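Local coordinates for probable spore coat polysaccharide biosynthesis protein E (Chromobacterium violaceum ATCC 12472, PDB 3G8R) that probably acts as an N-acylneuraminate-9-phosphate synthase of the NeuB family, binding zinc in its barrel domain and carrying a SAF domain, at residues A[6-12]-A[39-45]; A[131-135]-A[156-162]; A[182-186]-A[213-219]; A[288-294]-A[321-326]. Residue numbers count along the deposited sequence, not the author numbering.

The four contacts follow one another along the chain without nesting. Contacts 1 to 3 belong to the eight-stranded parallel barrel: contact 1 zips its first two strands, 7-11 and 40-47, together, contact 2 joins the ends of helices 125-132 and 147-158 on the outside, and contact 3 sets helix 184-191 against the end of helix 209-216 at the subunit interface. Their centres lie about 22 Å (1 and 2), 18 Å (1 and 3) and 26 Å (2 and 3) apart, and none touches another. Contact 4, about 57 to 72 Å from the other three between centres, lies in the small SAF domain at the end of this construct, well separated from the zinc-binding barrel in an extended chain.

Contact 1. Residues A[6-12]-A[39-45]; sequences PLFIFEM and FDFGFKL
Strands 7-11 and 40-45 are the first two of a TIM barrel, joined through helix 21-33 as a beta-alpha-beta unit. They run parallel, axes 4.5 Å apart at closest and directions 25° apart, in the register Leu7-Asp40 to Glu11-Lys44. Backbone hydrogen bonds alternate between the strands: Asp40 N to Pro6 O (2.9 Å), Phe8 N to Asp40 O (2.9 Å), Gly42 N to Phe8 O (2.8 Å), Phe10 N to Gly42 O (2.8 Å), Lys44 N to Phe10 O (2.7 Å) and Met12 N to Lys44 O (2.9 Å). Phe8, Phe10, Phe41 and Phe43 share the face toward helices 21-33 and 242-259. Phe10 (chi1 m) lays CB over the Phe43 ring, 3.8 Å from its centroid, a CH-pi contact, while its CZ reaches Phe41 CD1 at 3.5 Å; Phe8 CE2 meets Phe39 CD2 at 3.5 Å, over a face of the Phe39 ring. Leu7, Ile9, Glu11, Asp40 and Lys44 share the opposite face. There the Glu11 side chain comes about 4 Å from the zinc ion and from that of zinc ligand His225. Lys44 NZ, also hydrogen-bonded to Thr97, forms a salt bridge with Glu11 OE2 at 2.8 Å.

Contact 2. Residues A[131-135]-A[156-162]; sequences IARSD and FMLHRGK
Ala132 presents its methyl to the second helix: CB lies 3.6 Å from Phe156 CZ, 4.4 Å from the selenomethionine Met157 CE and 4.4 Å from Arg160 CD, giving a small apolar patch at the last turn of helix 125-132. CA atoms are nearest at Ala132-Met157 (7.1 Å) and Asp135-Lys162 (7.9 Å). The polar half rests on Lys162, whose CA-to-CB bond points toward the other segment: NZ donates to Ala132 O (3.0 Å) and Ser134 O (2.9 Å), where the backbone leaves helical angles at Arg133. Asp135 OD1 is 4.5 Å from Lys162 NZ, beyond a salt bridge. Lys162 is placed by a Schellman motif closing helix 147-158, with Lys162 N bonded to Met157 O at 3.2 Å and Gly161 N to Leu158 O at 3.1 Å. Gly161 has phi 67°, and a type II turn spans Leu158 to Gly161. Arg160 NH1 folds back onto Phe156 O (3.1 Å). Ile131 and Ser134 pack inward on strand 114-117. Two successive outer helices, touching at their C-terminal ends just before the chain enters strands 138-141 and 164-168, are what a beta/alpha TIM barrel of the NeuB kind provides.

Contact 3. Residues A[182-186]-A[213-219]; sequences LARIK and LAVAQGA
Leu182, leading into helix 184-191, points its CB at the second segment and, with chi1 m and chi2 t, brings CD1 to 3.9 Å from Leu213 CD2; its CA lies 6.7 Å from that of Ala214. Its carbonyl O accepts from Ile185 N at 2.8 Å. Ala183 directs CB away from the second segment and packs on Gly260 of the second subunit. Arg184 also faces away, and its guanidinium binds Thr142 and His168. Ile185 (m, t) turns back to the contact and fills the gap: CD1 is 3.8 Å from Ala214 CB, CG2 3.6 Å from Ala219 CB, and CB 4.3 Å from Gln217 CB. Leu182, Ile185 and Ala214 also rest on Tyr199 of strand 196-201, so two consecutive outer helices of the TIM barrel meet over the strand that joins them, with the N-terminal part of helix 184-191 beside the end of helix 209-216. Lys186 sets its CA-to-CB bond sideways, with its CA 5.9 Å from that of Gln217. Gln217, largely buried here, is followed by Gly218 (phi 85°), the turning point of a Schellman motif: Gly218 N bonds to Val215 O at 2.9 Å, and Ala219 N, weakly, to Ala214 O at 3.4 Å. The dimer interface runs alongside: Leu182 and Ala183 make backbone hydrogen bonds to the second subunit, whose Lys186 NZ bonds to Ala216 O.

Contact 4. Residues A[288-294]-A[321-326]; sequences VAAGEAL and YTAKTP
Ala323, buried on the short strand 321-323, points its methyl into the loop 288-294, where CB meets Val288 CG1 (rotamer t) at 3.8 Å and Ala289 O at 3.6 Å. Leu294 points toward the same strand, CD2 4.3 Å from Tyr321 CB, and continues onto Trp315 and Leu338. Farther out, Pro326 lies over the loop, its CA 3.1 Å from Val288 O and its CD 4.4 Å from Ala290 CB. Backbone bonding follows. The segments run in opposite senses, with CA pairs Ala289-Pro326 (4.4 Å), Gly291-Ala323 (5.1 Å) and Ala293-Thr322 (4.1 Å). Around Ala293-Thr322, a non-hydrogen-bonded pair and the single bridge here, Ala323 N donates to Glu292 O (2.9 Å) and Leu294 N to Tyr321 O (3.0 Å). Gly291 N reaches Ala323 O at a very short 2.5 Å. The loop is bent by a type II turn from Ala289 to Glu292, closed by Glu292 N to Ala289 O (3.1 Å), with Gly291 at phi 65°, psi 5°. At the exposed edge, Glu292 OE1 accepts from Ala289 N at 3.1 Å. On the other side of strand 321-323, Thr322 OG1 bonds to Glu339 O and Lys324 NZ to Ala336 O, beside the antiparallel strand 338-340. A type II turn between strands 281-284 and 299-302, hydrogen-bonded to the edge of strand 321-323, lies in the SAF domain that ends this construct, far from the zinc site.

Contact 1. Residues A[6-12]-A[39-45]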
loop_
_atom_site.group_PDB
_atom_site.type_symbol
_atom_site.label_atom_id
_atom_site.label_comp_id
_atom_site.label_asym_id
_atom_site.label_seq_id
_atom_site.Cartn_x
_atom_site.Cartn_y
_atom_site.Cartn_z
ATOM N N PRO A 6 8.412 -13.578 2.644
ATOM C CA PRO A 6 9.012 -12.291 2.965
ATOM C C PRO A 6 10.352 -12.519 3.617
ATOM O O PRO A 6 10.500 -13.473 4.374
ATOM C CB PRO A 6 8.042 -11.682 3.981
ATOM C CG PRO A 6 6.802 -12.315 3.740
ATOM C CD PRO A 6 7.097 -13.724 3.274
ATOM N N LEU A 7 11.325 -11.675 3.323
ATOM C CA LEU A 7 12.589 -11.811 3.992
ATOM C C LEU A 7 12.877 -10.582 4.822
ATOM O O LEU A 7 12.868 -9.443 4.314
ATOM C CB LEU A 7 13.696 -12.061 2.980
ATOM C CG LEU A 7 15.142 -11.904 3.472
ATOM C CD1 LEU A 7 15.433 -12.702 4.655
ATOM C CD2 LEU A 7 16.094 -12.311 2.389
ATOM N N PHE A 8 13.151 -10.803 6.098
ATOM C CA PHE A 8 13.532 -9.699 6.941
ATOM C C PHE A 8 14.993 -9.769 7.289
ATOM O O PHE A 8 15.517 -10.845 7.626
ATOM C CB PHE A 8 12.731 -9.697 8.219
ATOM C CG PHE A 8 11.300 -9.419 8.007
ATOM C CD1 PHE A 8 10.791 -8.161 8.255
ATOM C CD2 PHE A 8 10.460 -10.402 7.518
ATOM C CE1 PHE A 8 9.484 -7.885 8.032
ATOM C CE2 PHE A 8 9.131 -10.122 7.297
ATOM C CZ PHE A 8 8.651 -8.857 7.548
ATOM N N ILE A 9 15.639 -8.605 7.246
ATOM C CA ILE A 9 17.057 -8.495 7.510
ATOM C C ILE A 9 17.373 -7.576 8.681
ATOM O O ILE A 9 16.881 -6.443 8.778
ATOM C CB ILE A 9 17.818 -8.023 6.280
ATOM C CG1 ILE A 9 17.520 -8.919 5.083
ATOM C CG2 ILE A 9 19.289 -8.061 6.565
ATOM C CD1 ILE A 9 18.085 -8.383 3.781
ATOM N N PHE A 10 18.230 -8.074 9.560
ATOM C CA PHE A 10 18.585 -7.348 10.758
ATOM C C PHE A 10 19.991 -6.858 10.658
ATOM O O PHE A 10 20.915 -7.648 10.697
ATOM C CB PHE A 10 18.433 -8.259 11.941
ATOM C CG PHE A 10 17.126 -8.944 11.966
ATOM C CD1 PHE A 10 15.952 -8.195 12.119
ATOM C CD2 PHE A 10 17.051 -10.331 11.814
ATOM C CE1 PHE A 10 14.736 -8.808 12.131
ATOM C CE2 PHE A 10 15.816 -10.977 11.837
ATOM C CZ PHE A 10 14.654 -10.217 11.987
ATOM N N GLU A 11 20.124 -5.545 10.522
ATOM C CA GLU A 11 21.410 -4.893 10.353
ATOM C C GLU A 11 22.046 -4.664 11.700
ATOM O O GLU A 11 21.489 -3.963 12.528
ATOM C CB GLU A 11 21.207 -3.547 9.668
ATOM C CG GLU A 11 22.405 -2.647 9.689
ATOM C CD GLU A 11 23.397 -2.949 8.590
ATOM O OE1 GLU A 11 24.106 -3.984 8.681
ATOM O OE2 GLU A 11 23.481 -2.127 7.650
HETATM N N MSE A 12 23.203 -5.272 11.935
HETATM C CA MSE A 12 23.922 -5.025 13.189
HETATM C C MSE A 12 24.722 -3.754 13.036
HETATM O O MSE A 12 24.926 -3.031 14.005
HETATM C CB MSE A 12 24.873 -6.166 13.513
HETATM C CG MSE A 12 25.233 -6.297 14.987
HETATM SE SE MSE A 12 26.189 -7.808 15.272
HETATM C CE MSE A 12 27.602 -7.384 14.304
ATOM N N PHE A 39 8.528 -16.334 8.332
ATOM C CA PHE A 39 9.190 -15.558 7.309
ATOM C C PHE A 39 10.586 -16.105 7.189
ATOM O O PHE A 39 10.992 -16.977 7.950
ATOM C CB PHE A 39 9.351 -14.118 7.760
ATOM C CG PHE A 39 8.099 -13.462 8.229
ATOM C CD1 PHE A 39 6.931 -13.526 7.480
ATOM C CD2 PHE A 39 8.120 -12.686 9.395
ATOM C CE1 PHE A 39 5.775 -12.870 7.916
ATOM C CE2 PHE A 39 6.985 -12.009 9.830
ATOM C CZ PHE A 39 5.802 -12.112 9.107
ATOM N N ASP A 40 11.333 -15.549 6.252
ATOM C CA ASP A 40 12.776 -15.751 6.214
ATOM C C ASP A 40 13.433 -14.623 6.944
ATOM O O ASP A 40 12.894 -13.539 7.039
ATOM C CB ASP A 40 13.292 -15.768 4.783
ATOM C CG ASP A 40 12.882 -16.991 4.060
ATOM O OD1 ASP A 40 12.491 -17.956 4.760
ATOM O OD2 ASP A 40 12.941 -16.975 2.809
ATOM N N PHE A 41 14.629 -14.885 7.422
ATOM C CA PHE A 41 15.329 -13.941 8.226
ATOM C C PHE A 41 16.796 -14.016 7.834
ATOM O O PHE A 41 17.338 -15.102 7.624
ATOM C CB PHE A 41 15.175 -14.293 9.723
ATOM C CG PHE A 41 13.777 -14.163 10.258
ATOM C CD1 PHE A 41 13.180 -12.914 10.390
ATOM C CD2 PHE A 41 13.076 -15.287 10.672
ATOM C CE1 PHE A 41 11.907 -12.789 10.913
ATOM C CE2 PHE A 41 11.799 -15.169 11.177
ATOM C CZ PHE A 41 11.212 -13.923 11.299
ATOM N N GLY A 42 17.414 -12.837 7.763
ATOM C CA GLY A 42 18.845 -12.678 7.565
ATOM C C GLY A 42 19.406 -11.662 8.542
ATOM O O GLY A 42 18.724 -10.735 8.941
ATOM N N PHE A 43 20.653 -11.873 8.937
ATOM C CA PHE A 43 21.382 -10.959 9.788
ATOM C C PHE A 43 22.524 -10.332 9.004
ATOM O O PHE A 43 23.185 -10.992 8.215
ATOM C CB PHE A 43 21.912 -11.710 11.017
ATOM C CG PHE A 43 21.559 -11.037 12.318
ATOM C CD1 PHE A 43 20.475 -11.476 13.071
ATOM C CD2 PHE A 43 22.256 -9.912 12.750
ATOM C CE1 PHE A 43 20.127 -10.827 14.239
ATOM C CE2 PHE A 43 21.916 -9.278 13.941
ATOM C CZ PHE A 43 20.865 -9.732 14.682
ATOM N N LYS A 44 22.754 -9.044 9.209
ATOM C CA LYS A 44 23.722 -8.320 8.379
ATOM C C LYS A 44 24.884 -7.662 9.145
ATOM O O LYS A 44 24.676 -7.000 10.183
ATOM C CB LYS A 44 23.019 -7.292 7.524
ATOM C CG LYS A 44 23.700 -7.125 6.202
ATOM C CD LYS A 44 23.302 -5.849 5.490
ATOM C CE LYS A 44 23.883 -4.630 6.185
ATOM N NZ LYS A 44 24.147 -3.464 5.247
ATOM N N LEU A 45 26.093 -7.856 8.601
ATOM C CA LEU A 45 27.327 -7.181 9.012
ATOM C C LEU A 45 27.802 -6.166 8.002
ATOM O O LEU A 45 27.329 -6.128 6.873
ATOM C CB LEU A 45 28.415 -8.219 9.128
ATOM C CG LEU A 45 28.548 -8.867 10.494
ATOM C CD1 LEU A 45 27.490 -8.359 11.448
ATOM C CD2 LEU A 45 28.435 -10.348 10.267
#

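Contact 2. Residues A[131-135]-A[156-162]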
loop_
_atom_site.group_PDB
_atom_site.type_symbol
_atom_site.label_atom_id
_atom_site.label_comp_id
_atom_site.label_asym_id
_atom_site.label_seq_id
_atom_site.Cartn_x
_atom_site.Cartn_y
_atom_site.Cartn_z
ATOM N N ILE A 131 32.204 -7.115 -7.163
ATOM C CA ILE A 131 31.036 -7.869 -6.700
ATOM C C ILE A 131 30.481 -8.726 -7.826
ATOM O O ILE A 131 30.081 -9.868 -7.626
ATOM C CB ILE A 131 29.948 -6.924 -6.160
ATOM C CG1 ILE A 131 30.414 -6.279 -4.846
ATOM C CG2 ILE A 131 28.655 -7.660 -5.989
ATOM C CD1 ILE A 131 29.515 -5.157 -4.286
ATOM N N ALA A 132 30.457 -8.144 -9.015
ATOM C CA ALA A 132 29.941 -8.825 -10.201
ATOM C C ALA A 132 30.700 -10.111 -10.463
ATOM O O ALA A 132 30.119 -11.093 -10.846
ATOM C CB ALA A 132 30.030 -7.926 -11.409
ATOM N N ARG A 133 32.004 -10.103 -10.255
ATOM C CA ARG A 133 32.763 -11.312 -10.468
ATOM C C ARG A 133 32.586 -12.301 -9.316
ATOM O O ARG A 133 33.340 -13.236 -9.183
ATOM C CB ARG A 133 34.229 -11.011 -10.829
ATOM C CG ARG A 133 35.183 -10.678 -9.711
ATOM C CD ARG A 133 36.649 -10.713 -10.234
ATOM N NE ARG A 133 37.014 -9.477 -10.943
ATOM C CZ ARG A 133 37.809 -8.525 -10.439
ATOM N NH1 ARG A 133 38.353 -8.663 -9.223
ATOM N NH2 ARG A 133 38.066 -7.429 -11.154
ATOM N N SER A 134 31.562 -12.093 -8.499
ATOM C CA SER A 134 31.253 -13.002 -7.401
ATOM C C SER A 134 30.092 -13.852 -7.872
ATOM O O SER A 134 29.613 -13.642 -8.977
ATOM C CB SER A 134 30.863 -12.205 -6.162
ATOM O OG SER A 134 31.093 -12.953 -4.991
ATOM N N ASP A 135 29.622 -14.806 -7.075
ATOM C CA ASP A 135 28.494 -15.635 -7.543
ATOM C C ASP A 135 27.326 -15.778 -6.530
ATOM O O ASP A 135 26.569 -16.767 -6.498
ATOM C CB ASP A 135 28.990 -16.976 -8.131
ATOM C CG ASP A 135 29.530 -16.838 -9.602
ATOM O OD1 ASP A 135 28.855 -16.206 -10.458
ATOM O OD2 ASP A 135 30.626 -17.384 -9.913
ATOM N N PHE A 156 23.106 -3.866 -15.824
ATOM C CA PHE A 156 24.403 -4.488 -15.858
ATOM C C PHE A 156 24.455 -5.762 -15.039
ATOM O O PHE A 156 25.011 -6.743 -15.487
ATOM C CB PHE A 156 25.455 -3.483 -15.418
ATOM C CG PHE A 156 26.608 -4.071 -14.642
ATOM C CD1 PHE A 156 26.551 -4.166 -13.260
ATOM C CD2 PHE A 156 27.763 -4.474 -15.292
ATOM C CE1 PHE A 156 27.608 -4.684 -12.536
ATOM C CE2 PHE A 156 28.834 -4.989 -14.578
ATOM C CZ PHE A 156 28.753 -5.088 -13.190
HETATM N N MSE A 157 23.872 -5.739 -13.845
HETATM C CA MSE A 157 23.715 -6.936 -13.030
HETATM C C MSE A 157 22.795 -7.983 -13.665
HETATM O O MSE A 157 23.073 -9.171 -13.597
HETATM C CB MSE A 157 23.206 -6.551 -11.642
HETATM C CG MSE A 157 24.241 -5.787 -10.789
HETATM SE SE MSE A 157 25.567 -6.818 -10.137
HETATM C CE MSE A 157 26.739 -5.614 -9.559
ATOM N N LEU A 158 21.699 -7.556 -14.282
ATOM C CA LEU A 158 20.713 -8.511 -14.807
ATOM C C LEU A 158 21.257 -9.235 -16.022
ATOM O O LEU A 158 20.953 -10.411 -16.278
ATOM C CB LEU A 158 19.414 -7.812 -15.188
ATOM C CG LEU A 158 18.354 -7.546 -14.122
ATOM C CD1 LEU A 158 17.078 -6.989 -14.772
ATOM C CD2 LEU A 158 18.033 -8.738 -13.244
ATOM N N HIS A 159 22.019 -8.489 -16.807
ATOM C CA HIS A 159 22.757 -9.058 -17.888
ATOM C C HIS A 159 23.985 -9.622 -17.216
ATOM O O HIS A 159 24.677 -8.899 -16.492
ATOM C CB HIS A 159 23.168 -7.964 -18.844
ATOM C CG HIS A 159 23.834 -8.479 -20.068
ATOM N ND1 HIS A 159 25.186 -8.344 -20.287
ATOM C CD2 HIS A 159 23.340 -9.163 -21.127
ATOM C CE1 HIS A 159 25.496 -8.902 -21.443
ATOM N NE2 HIS A 159 24.391 -9.401 -21.974
ATOM N N ARG A 160 24.262 -10.902 -17.435
ATOM C CA ARG A 160 25.218 -11.612 -16.575
ATOM C C ARG A 160 24.518 -12.191 -15.319
ATOM O O ARG A 160 25.146 -12.522 -14.309
ATOM C CB ARG A 160 26.454 -10.748 -16.257
ATOM C CG ARG A 160 26.531 -10.177 -14.874
ATOM C CD ARG A 160 27.466 -8.986 -14.826
ATOM N NE ARG A 160 28.520 -9.014 -15.846
ATOM C CZ ARG A 160 28.572 -8.211 -16.916
ATOM N NH1 ARG A 160 27.614 -7.298 -17.147
ATOM N NH2 ARG A 160 29.588 -8.332 -17.773
ATOM N N GLY A 161 23.199 -12.294 -15.427
ATOM C CA GLY A 161 22.418 -13.342 -14.765
ATOM C C GLY A 161 22.324 -13.358 -13.256
ATOM O O GLY A 161 22.019 -14.396 -12.664
ATOM N N LYS A 162 22.549 -12.200 -12.645
ATOM C CA LYS A 162 22.487 -12.081 -11.209
ATOM C C LYS A 162 21.078 -12.111 -10.602
ATOM O O LYS A 162 20.118 -11.652 -11.193
ATOM C CB LYS A 162 23.226 -10.825 -10.798
ATOM C CG LYS A 162 24.591 -11.129 -10.299
ATOM C CD LYS A 162 25.638 -10.687 -11.279
ATOM C CE LYS A 162 26.835 -11.678 -11.333
ATOM N NZ LYS A 162 27.369 -12.015 -9.980
#

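Contact 3. Residues A[182-186]-A[213-219]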
loop_
_atom_site.group_PDB
_atom_site.type_symbol
_atom_site.label_atom_id
_atom_site.label_comp_id
_atom_site.label_asym_id
_atom_site.label_seq_id
_atom_site.Cartn_x
_atom_site.Cartn_y
_atom_site.Cartn_z
ATOM N N LEU A 182 7.502 6.454 0.996
ATOM C CA LEU A 182 7.344 5.047 0.813
ATOM C C LEU A 182 6.759 4.794 -0.530
ATOM O O LEU A 182 6.861 3.692 -1.043
ATOM C CB LEU A 182 6.412 4.517 1.873
ATOM C CG LEU A 182 7.129 4.587 3.194
ATOM C CD1 LEU A 182 6.159 4.377 4.304
ATOM C CD2 LEU A 182 8.183 3.477 3.124
ATOM N N ALA A 183 6.129 5.812 -1.098
ATOM C CA ALA A 183 5.618 5.721 -2.446
ATOM C C ALA A 183 6.707 5.234 -3.346
ATOM O O ALA A 183 6.432 4.676 -4.372
ATOM C CB ALA A 183 5.142 7.080 -2.934
ATOM N N ARG A 184 7.958 5.454 -2.977
ATOM C CA ARG A 184 9.008 5.128 -3.893
ATOM C C ARG A 184 9.101 3.620 -4.108
ATOM O O ARG A 184 9.635 3.160 -5.131
ATOM C CB ARG A 184 10.354 5.738 -3.487
ATOM C CG ARG A 184 11.377 5.515 -4.608
ATOM C CD ARG A 184 12.507 6.500 -4.592
ATOM N NE ARG A 184 13.678 5.878 -4.020
ATOM C CZ ARG A 184 14.801 5.688 -4.685
ATOM N NH1 ARG A 184 14.900 6.094 -5.945
ATOM N NH2 ARG A 184 15.819 5.085 -4.088
ATOM N N ILE A 185 8.558 2.847 -3.165
ATOM C CA ILE A 185 8.637 1.393 -3.299
ATOM C C ILE A 185 7.919 0.970 -4.593
ATOM O O ILE A 185 8.419 0.124 -5.341
ATOM C CB ILE A 185 8.116 0.641 -2.028
ATOM C CG1 ILE A 185 8.897 1.067 -0.777
ATOM C CG2 ILE A 185 8.277 -0.862 -2.141
ATOM C CD1 ILE A 185 8.418 0.395 0.464
ATOM N N LYS A 186 6.785 1.616 -4.873
ATOM C CA LYS A 186 5.983 1.313 -6.056
ATOM C C LYS A 186 6.685 1.862 -7.267
ATOM O O LYS A 186 6.673 1.232 -8.332
ATOM C CB LYS A 186 4.568 1.884 -5.940
ATOM C CG LYS A 186 3.764 1.885 -7.253
ATOM C CD LYS A 186 2.259 1.677 -7.054
ATOM C CE LYS A 186 1.547 2.900 -6.435
ATOM N NZ LYS A 186 0.292 2.536 -5.629
ATOM N N LEU A 213 2.557 -0.215 5.321
ATOM C CA LEU A 213 2.558 0.546 4.078
ATOM C C LEU A 213 3.528 -0.059 3.076
ATOM O O LEU A 213 3.282 -0.044 1.870
ATOM C CB LEU A 213 2.942 1.966 4.385
ATOM C CG LEU A 213 1.794 2.954 4.465
ATOM C CD1 LEU A 213 0.625 2.436 5.213
ATOM C CD2 LEU A 213 2.303 4.230 5.071
ATOM N N ALA A 214 4.619 -0.621 3.592
ATOM C CA ALA A 214 5.682 -1.101 2.742
ATOM C C ALA A 214 5.243 -2.411 2.120
ATOM O O ALA A 214 5.401 -2.631 0.931
ATOM C CB ALA A 214 6.963 -1.276 3.542
ATOM N N VAL A 215 4.669 -3.275 2.940
ATOM C CA VAL A 215 4.228 -4.558 2.451
ATOM C C VAL A 215 3.175 -4.343 1.401
ATOM O O VAL A 215 3.144 -5.039 0.378
ATOM C CB VAL A 215 3.611 -5.338 3.555
ATOM C CG1 VAL A 215 2.928 -6.566 2.987
ATOM C CG2 VAL A 215 4.681 -5.707 4.528
ATOM N N ALA A 216 2.333 -3.344 1.659
ATOM C CA ALA A 216 1.126 -3.141 0.852
ATOM C C ALA A 216 1.585 -2.742 -0.482
ATOM O O ALA A 216 0.924 -2.990 -1.461
ATOM C CB ALA A 216 0.243 -2.061 1.416
ATOM N N GLN A 217 2.745 -2.131 -0.529
ATOM C CA GLN A 217 3.195 -1.609 -1.778
ATOM C C GLN A 217 3.975 -2.649 -2.587
ATOM O O GLN A 217 4.475 -2.368 -3.669
ATOM C CB GLN A 217 3.971 -0.339 -1.521
ATOM C CG GLN A 217 3.827 0.633 -2.634
ATOM C CD GLN A 217 3.716 2.014 -2.127
ATOM O OE1 GLN A 217 4.182 2.303 -1.011
ATOM N NE2 GLN A 217 3.087 2.906 -2.918
ATOM N N GLY A 218 4.034 -3.870 -2.073
ATOM C CA GLY A 218 4.666 -4.973 -2.783
ATOM C C GLY A 218 6.171 -5.076 -2.592
ATOM O O GLY A 218 6.853 -5.626 -3.444
ATOM N N ALA A 219 6.709 -4.554 -1.494
ATOM C CA ALA A 219 8.068 -4.916 -1.097
ATOM C C ALA A 219 8.082 -6.271 -0.378
ATOM O O ALA A 219 7.125 -6.628 0.302
ATOM C CB ALA A 219 8.654 -3.865 -0.236
#

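Contact 4. Residues A[288-294]-A[321-326]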
loop_
_atom_site.group_PDB
_atom_site.type_symbol
_atom_site.label_atom_id
_atom_site.label_comp_id
_atom_site.label_asym_id
_atom_site.label_seq_id
_atom_site.Cartn_x
_atom_site.Cartn_y
_atom_site.Cartn_z
ATOM N N VAL A 288 -49.724 -14.856 -16.252
ATOM C CA VAL A 288 -48.926 -15.185 -17.411
ATOM C C VAL A 288 -49.180 -16.654 -17.726
ATOM O O VAL A 288 -48.893 -17.531 -16.903
ATOM C CB VAL A 288 -47.394 -14.960 -17.136
ATOM C CG1 VAL A 288 -46.524 -15.462 -18.321
ATOM C CG2 VAL A 288 -47.107 -13.515 -16.825
ATOM N N ALA A 289 -49.706 -16.903 -18.924
ATOM C CA ALA A 289 -50.046 -18.253 -19.385
ATOM C C ALA A 289 -48.818 -19.060 -19.757
ATOM O O ALA A 289 -47.724 -18.516 -19.924
ATOM C CB ALA A 289 -51.002 -18.188 -20.559
ATOM N N ALA A 290 -48.996 -20.367 -19.882
ATOM C CA ALA A 290 -47.939 -21.219 -20.388
ATOM C C ALA A 290 -47.552 -20.736 -21.782
ATOM O O ALA A 290 -48.400 -20.318 -22.566
ATOM C CB ALA A 290 -48.394 -22.667 -20.420
ATOM N N GLY A 291 -46.260 -20.747 -22.077
ATOM C CA GLY A 291 -45.804 -20.290 -23.378
ATOM C C GLY A 291 -46.027 -18.809 -23.674
ATOM O O GLY A 291 -45.761 -18.382 -24.794
ATOM N N GLU A 292 -46.526 -18.037 -22.700
ATOM C CA GLU A 292 -46.478 -16.576 -22.785
ATOM C C GLU A 292 -45.057 -16.113 -22.555
ATOM O O GLU A 292 -44.358 -16.629 -21.674
ATOM C CB GLU A 292 -47.367 -15.896 -21.748
ATOM C CG GLU A 292 -48.808 -15.654 -22.181
ATOM C CD GLU A 292 -49.432 -14.409 -21.525
ATOM O OE1 GLU A 292 -50.461 -14.575 -20.814
ATOM O OE2 GLU A 292 -48.907 -13.275 -21.719
ATOM N N ALA A 293 -44.625 -15.142 -23.351
ATOM C CA ALA A 293 -43.323 -14.522 -23.120
ATOM C C ALA A 293 -43.431 -13.473 -22.018
ATOM O O ALA A 293 -44.456 -12.806 -21.865
ATOM C CB ALA A 293 -42.757 -13.898 -24.406
ATOM N N LEU A 294 -42.354 -13.340 -21.261
ATOM C CA LEU A 294 -42.293 -12.424 -20.157
ATOM C C LEU A 294 -41.872 -11.060 -20.644
ATOM O O LEU A 294 -40.826 -10.944 -21.252
ATOM C CB LEU A 294 -41.259 -12.945 -19.186
ATOM C CG LEU A 294 -41.728 -13.455 -17.823
ATOM C CD1 LEU A 294 -43.003 -14.260 -17.836
ATOM C CD2 LEU A 294 -40.602 -14.247 -17.220
ATOM N N TYR A 321 -37.282 -15.093 -21.955
ATOM C CA TYR A 321 -37.974 -16.233 -21.350
ATOM C C TYR A 321 -39.456 -16.328 -21.642
ATOM O O TYR A 321 -40.180 -15.328 -21.660
ATOM C CB TYR A 321 -37.818 -16.242 -19.829
ATOM C CG TYR A 321 -36.425 -15.959 -19.293
ATOM C CD1 TYR A 321 -35.512 -16.993 -19.028
ATOM C CD2 TYR A 321 -36.038 -14.644 -19.002
ATOM C CE1 TYR A 321 -34.228 -16.712 -18.510
ATOM C CE2 TYR A 321 -34.774 -14.352 -18.486
ATOM C CZ TYR A 321 -33.873 -15.375 -18.242
ATOM O OH TYR A 321 -32.628 -15.018 -17.736
ATOM N N THR A 322 -39.904 -17.565 -21.843
ATOM C CA THR A 322 -41.323 -17.888 -21.843
ATOM C C THR A 322 -41.622 -18.720 -20.613
ATOM O O THR A 322 -40.756 -19.450 -20.127
ATOM C CB THR A 322 -41.724 -18.703 -23.075
ATOM O OG1 THR A 322 -40.789 -19.780 -23.250
ATOM C CG2 THR A 322 -41.757 -17.822 -24.326
ATOM N N ALA A 323 -42.846 -18.604 -20.121
ATOM C CA ALA A 323 -43.315 -19.423 -19.022
ATOM C C ALA A 323 -43.668 -20.854 -19.489
ATOM O O ALA A 323 -44.577 -21.033 -20.296
ATOM C CB ALA A 323 -44.528 -18.747 -18.368
ATOM N N LYS A 324 -42.938 -21.849 -18.982
ATOM C CA LYS A 324 -43.260 -23.267 -19.209
ATOM C C LYS A 324 -44.599 -23.619 -18.618
ATOM O O LYS A 324 -45.346 -24.362 -19.236
ATOM C CB LYS A 324 -42.229 -24.226 -18.594
ATOM C CG LYS A 324 -40.789 -24.035 -19.050
ATOM C CD LYS A 324 -39.956 -25.321 -18.902
ATOM C CE LYS A 324 -38.885 -25.253 -17.788
ATOM N NZ LYS A 324 -39.219 -26.127 -16.611
ATOM N N THR A 325 -44.885 -23.099 -17.423
ATOM C CA THR A 325 -46.148 -23.323 -16.694
ATOM C C THR A 325 -46.741 -21.945 -16.312
ATOM O O THR A 325 -45.998 -20.980 -16.183
ATOM C CB THR A 325 -45.922 -24.198 -15.409
ATOM O OG1 THR A 325 -44.784 -23.712 -14.669
ATOM C CG2 THR A 325 -45.679 -25.683 -15.761
ATOM N N PRO A 326 -48.072 -21.841 -16.117
ATOM C CA PRO A 326 -48.641 -20.507 -15.906
ATOM C C PRO A 326 -48.283 -19.865 -14.565
ATOM O O PRO A 326 -48.264 -20.531 -13.539
ATOM C CB PRO A 326 -50.151 -20.755 -15.990
ATOM C CG PRO A 326 -50.320 -22.167 -15.591
ATOM C CD PRO A 326 -49.114 -22.885 -16.115
#